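Local structure of thioredoxin family protein (Pseudomonas aeruginosa, 1Z6N) at residues Leu41-Ile52 and Glu152-Glu163. The protein is of unknown function but belongs to the thioredoxin family, binds a magnesium ion, and may take part in thiol-disulfide chemistry. Sequence-based numbering, arbitrary orientation.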
loop_
_atom_site.group_PDB
_atom_site.type_symbol
_atom_site.label_atom_id
_atom_site.label_comp_id
_atom_site.label_asym_id
_atom_site.label_seq_id
_atom_site.Cartn_x
_atom_site.Cartn_y
_atom_site.Cartn_z
ATOM N N LEU A 41 1.075 -5.585 -15.806
ATOM C CA LEU A 41 2.175 -4.691 -15.430
ATOM C C LEU A 41 3.209 -4.552 -16.548
ATOM O O LEU A 41 3.437 -5.506 -17.295
ATOM C CB LEU A 41 2.879 -5.192 -14.165
ATOM C CG LEU A 41 2.101 -5.303 -12.850
ATOM C CD1 LEU A 41 3.025 -5.818 -11.749
ATOM C CD2 LEU A 41 1.461 -3.972 -12.448
ATOM N N PRO A 42 3.844 -3.367 -16.665
ATOM C CA PRO A 42 4.953 -3.241 -17.623
ATOM C C PRO A 42 6.073 -4.220 -17.280
ATOM O O PRO A 42 6.345 -4.459 -16.099
ATOM C CB PRO A 42 5.431 -1.799 -17.425
ATOM C CG PRO A 42 4.269 -1.087 -16.823
ATOM C CD PRO A 42 3.584 -2.102 -15.956
ATOM N N SER A 43 6.716 -4.772 -18.303
ATOM C CA SER A 43 7.694 -5.848 -18.133
ATOM C C SER A 43 8.834 -5.499 -17.174
ATOM O O SER A 43 9.354 -6.375 -16.482
ATOM C CB SER A 43 8.270 -6.247 -19.491
ATOM O OG SER A 43 8.830 -5.118 -20.127
ATOM N N ALA A 44 9.219 -4.223 -17.148
ATOM C CA ALA A 44 10.265 -3.742 -16.252
ATOM C C ALA A 44 9.828 -3.868 -14.795
ATOM O O ALA A 44 10.651 -4.139 -13.925
ATOM C CB ALA A 44 10.621 -2.300 -16.572
ATOM N N LEU A 45 8.532 -3.680 -14.545
ATOM C CA LEU A 45 7.973 -3.757 -13.191
ATOM C C LEU A 45 7.908 -5.209 -12.710
ATOM O O LEU A 45 8.294 -5.518 -11.580
ATOM C CB LEU A 45 6.577 -3.128 -13.159
ATOM C CG LEU A 45 6.220 -2.116 -12.057
ATOM C CD1 LEU A 45 4.731 -2.108 -11.818
ATOM C CD2 LEU A 45 6.994 -2.335 -10.751
ATOM N N THR A 46 7.409 -6.087 -13.581
ATOM C CA THR A 46 7.376 -7.538 -13.353
ATOM C C THR A 46 8.769 -8.069 -13.000
ATOM O O THR A 46 8.922 -8.892 -12.089
ATOM C CB THR A 46 6.817 -8.269 -14.607
ATOM O OG1 THR A 46 5.412 -8.007 -14.716
ATOM C CG2 THR A 46 7.049 -9.784 -14.547
ATOM N N GLU A 47 9.771 -7.582 -13.734
ATOM C CA GLU A 47 11.173 -7.902 -13.482
ATOM C C GLU A 47 11.614 -7.488 -12.077
ATOM O O GLU A 47 12.137 -8.315 -11.328
ATOM C CB GLU A 47 12.069 -7.264 -14.560
ATOM C CG GLU A 47 13.550 -7.143 -14.199
ATOM C CD GLU A 47 14.250 -8.489 -14.019
ATOM O OE1 GLU A 47 15.249 -8.538 -13.263
ATOM O OE2 GLU A 47 13.809 -9.492 -14.630
ATOM N N ARG A 48 11.388 -6.215 -11.740
ATOM C CA ARG A 48 11.727 -5.647 -10.428
ATOM C C ARG A 48 11.093 -6.453 -9.290
ATOM O O ARG A 48 11.725 -6.716 -8.269
ATOM C CB ARG A 48 11.276 -4.180 -10.347
ATOM C CG ARG A 48 12.144 -3.168 -11.106
ATOM C CD ARG A 48 11.469 -1.779 -11.189
ATOM N NE ARG A 48 11.541 -1.007 -9.939
ATOM C CZ ARG A 48 10.915 0.154 -9.721
ATOM N NH1 ARG A 48 11.045 0.781 -8.556
ATOM N NH2 ARG A 48 10.154 0.703 -10.660
ATOM N N LEU A 49 9.834 -6.835 -9.487
ATOM C CA LEU A 49 9.077 -7.618 -8.519
ATOM C C LEU A 49 9.639 -9.032 -8.344
ATOM O O LEU A 49 9.656 -9.578 -7.241
ATOM C CB LEU A 49 7.625 -7.676 -8.983
ATOM C CG LEU A 49 6.468 -7.947 -8.039
ATOM C CD1 LEU A 49 6.446 -6.982 -6.858
ATOM C CD2 LEU A 49 5.205 -7.811 -8.858
ATOM N N GLN A 50 10.108 -9.614 -9.445
ATOM C CA GLN A 50 10.690 -10.951 -9.444
ATOM C C GLN A 50 12.013 -11.006 -8.659
ATOM O O GLN A 50 12.342 -12.036 -8.066
ATOM C CB GLN A 50 10.903 -11.401 -10.896
ATOM C CG GLN A 50 10.973 -12.903 -11.116
ATOM C CD GLN A 50 10.966 -13.270 -12.598
ATOM O OE1 GLN A 50 10.049 -12.900 -13.338
ATOM N NE2 GLN A 50 11.985 -14.009 -13.033
ATOM N N ARG A 51 12.747 -9.891 -8.641
ATOM C CA ARG A 51 14.057 -9.807 -7.971
ATOM C C ARG A 51 14.003 -9.770 -6.433
ATOM O O ARG A 51 15.048 -9.754 -5.778
ATOM C CB ARG A 51 14.852 -8.588 -8.468
ATOM C CG ARG A 51 15.266 -8.618 -9.928
ATOM C CD ARG A 51 16.314 -7.543 -10.207
ATOM N NE ARG A 51 15.990 -6.755 -11.399
ATOM C CZ ARG A 51 15.553 -5.494 -11.378
ATOM N NH1 ARG A 51 15.282 -4.870 -12.519
ATOM N NH2 ARG A 51 15.398 -4.849 -10.224
ATOM N N ILE A 52 12.803 -9.741 -5.855
ATOM C CA ILE A 52 12.671 -9.679 -4.397
ATOM C C ILE A 52 12.882 -11.069 -3.798
ATOM O O ILE A 52 12.015 -11.938 -3.905
ATOM C CB ILE A 52 11.292 -9.085 -3.960
ATOM C CG1 ILE A 52 10.986 -7.756 -4.680
ATOM C CG2 ILE A 52 11.197 -8.940 -2.429
ATOM C CD1 ILE A 52 11.990 -6.621 -4.474
ATOM N N GLU A 152 0.035 0.794 -11.215
ATOM C CA GLU A 152 1.379 0.240 -11.292
ATOM C C GLU A 152 2.384 1.102 -10.500
ATOM O O GLU A 152 3.354 0.579 -9.937
ATOM C CB GLU A 152 1.831 0.125 -12.742
ATOM C CG GLU A 152 2.027 1.462 -13.418
ATOM C CD GLU A 152 2.245 1.340 -14.909
ATOM O OE1 GLU A 152 1.490 0.588 -15.569
ATOM O OE2 GLU A 152 3.167 2.010 -15.418
ATOM N N HIS A 153 2.131 2.410 -10.458
ATOM C CA HIS A 153 3.040 3.356 -9.788
ATOM C C HIS A 153 3.097 3.160 -8.273
ATOM O O HIS A 153 4.151 3.416 -7.657
ATOM C CB HIS A 153 2.657 4.808 -10.097
ATOM C CG HIS A 153 2.639 5.134 -11.557
ATOM N ND1 HIS A 153 1.679 4.639 -12.415
ATOM C CD2 HIS A 153 3.447 5.920 -12.307
ATOM C CE1 HIS A 153 1.905 5.097 -13.633
ATOM N NE2 HIS A 153 2.969 5.882 -13.596
ATOM N N ALA A 154 1.989 2.719 -7.671
ATOM C CA ALA A 154 1.997 2.433 -6.240
ATOM C C ALA A 154 2.985 1.293 -5.976
ATOM O O ALA A 154 3.774 1.348 -5.023
ATOM C CB ALA A 154 0.583 2.058 -5.755
ATOM N N ILE A 155 2.954 0.282 -6.842
ATOM C CA ILE A 155 3.869 -0.850 -6.747
ATOM C C ILE A 155 5.311 -0.398 -6.955
ATOM O O ILE A 155 6.200 -0.766 -6.177
ATOM C CB ILE A 155 3.508 -1.967 -7.753
ATOM C CG1 ILE A 155 2.088 -2.506 -7.471
ATOM C CG2 ILE A 155 4.534 -3.093 -7.696
ATOM C CD1 ILE A 155 1.546 -3.433 -8.578
ATOM N N GLY A 156 5.534 0.398 -8.006
ATOM C CA GLY A 156 6.877 0.925 -8.323
ATOM C C GLY A 156 7.466 1.734 -7.180
ATOM O O GLY A 156 8.650 1.592 -6.863
ATOM N N ASP A 157 6.645 2.575 -6.551
ATOM C CA ASP A 157 7.138 3.392 -5.439
ATOM C C ASP A 157 7.618 2.505 -4.285
ATOM O O ASP A 157 8.671 2.754 -3.682
ATOM C CB ASP A 157 6.063 4.343 -4.905
ATOM C CG ASP A 157 5.794 5.540 -5.813
ATOM O OD1 ASP A 157 6.320 5.610 -6.961
ATOM O OD2 ASP A 157 5.028 6.415 -5.345
ATOM N N VAL A 158 6.826 1.488 -3.940
ATOM C CA VAL A 158 7.200 0.592 -2.837
ATOM C C VAL A 158 8.442 -0.218 -3.210
ATOM O O VAL A 158 9.344 -0.387 -2.384
ATOM C CB VAL A 158 6.023 -0.316 -2.430
ATOM C CG1 VAL A 158 6.491 -1.456 -1.536
ATOM C CG2 VAL A 158 4.963 0.533 -1.723
ATOM N N LEU A 159 8.510 -0.690 -4.456
ATOM C CA LEU A 159 9.701 -1.421 -4.893
ATOM C C LEU A 159 10.953 -0.555 -4.817
ATOM O O LEU A 159 12.019 -1.059 -4.452
ATOM C CB LEU A 159 9.548 -2.012 -6.305
ATOM C CG LEU A 159 8.533 -3.154 -6.435
ATOM C CD1 LEU A 159 8.611 -3.824 -7.795
ATOM C CD2 LEU A 159 8.635 -4.199 -5.305
ATOM N N ALA A 160 10.839 0.734 -5.146
ATOM C CA ALA A 160 12.002 1.640 -5.069
ATOM C C ALA A 160 12.558 1.715 -3.649
ATOM O O ALA A 160 13.775 1.769 -3.448
ATOM C CB ALA A 160 11.661 3.044 -5.574
ATOM N N ILE A 161 11.667 1.720 -2.661
ATOM C CA ILE A 161 12.108 1.703 -1.265
ATOM C C ILE A 161 12.899 0.436 -0.966
ATOM O O ILE A 161 14.010 0.515 -0.420
ATOM C CB ILE A 161 10.924 1.841 -0.286
ATOM C CG1 ILE A 161 10.332 3.244 -0.381
ATOM C CG2 ILE A 161 11.366 1.520 1.156
ATOM C CD1 ILE A 161 8.900 3.332 0.123
ATOM N N ILE A 162 12.340 -0.719 -1.326
ATOM C CA ILE A 162 13.016 -2.009 -1.146
ATOM C C ILE A 162 14.367 -2.047 -1.877
ATOM O O ILE A 162 15.371 -2.492 -1.310
ATOM C CB ILE A 162 12.117 -3.183 -1.589
ATOM C CG1 ILE A 162 10.865 -3.268 -0.699
ATOM C CG2 ILE A 162 12.891 -4.500 -1.560
ATOM C CD1 ILE A 162 9.785 -4.194 -1.226
ATOM N N GLU A 163 14.392 -1.551 -3.113
ATOM C CA GLU A 163 15.606 -1.529 -3.946
ATOM C C GLU A 163 16.678 -0.568 -3.436
ATOM O O GLU A 163 17.885 -0.846 -3.547
ATOM C CB GLU A 163 15.235 -1.164 -5.382
ATOM C CG GLU A 163 14.458 -2.246 -6.093
ATOM C CD GLU A 163 13.602 -1.727 -7.244
ATOM O OE1 GLU A 163 13.466 -0.498 -7.425
ATOM O OE2 GLU A 163 13.047 -2.564 -7.973
HETATM O O HOH W 1 13.686 -4.960 -7.655
#
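From L41 beside E152 to I52 near I162, helix 43-50 and segment 152-163, part of helix 151-164, run in broadly the same direction, their axes at 40° and 10.6 Å apart at their closest. L45 and R48 each fit as a knob into a hole on helix 151-164. L45 sits among E152, I155, G156 and L159, and its two methyls divide the work: CD1 rests 3.6 Å from the E152 backbone O, while CD2 meets L159 CD1 at 3.7 Å. That same L159 CD1 also reaches the L49 backbone N, and L159 CD2 lies against L49 CD1, the two side chains crossing at about a right angle. At the ends, L41 CD2 faces I155 CD1 tip to tip, and I52 CD1 packs on I162 CG2. Helix 151-164 is the C-terminal helix of this thioredoxin-like fold; both helices pack on helix 67-82 (L41 on F78, L49 on L82, V158 on L76), and helix 151-164 also covers strand 113-117 through V158 and I162 on V116. The R48 chain bends at chi3 (77°) and meets the E163 carboxylate side-on in a salt bridge: NE lies 2.9 Å from OE2, nearly in the guanidinium plane and on the syn lone pair, with a fairly straight N-H...O angle of 164°, and NH1 takes OE1 at 3.0 Å. These two bonds should restrict rotation of the carboxylate. A water hydrogen-bonded to R48 O lies unusually close to E163 OE2, and R51, salt-bridged through NE to E47 OE1 at 2.7 Å, adds a long salt bridge from NH2 to E163 OE2.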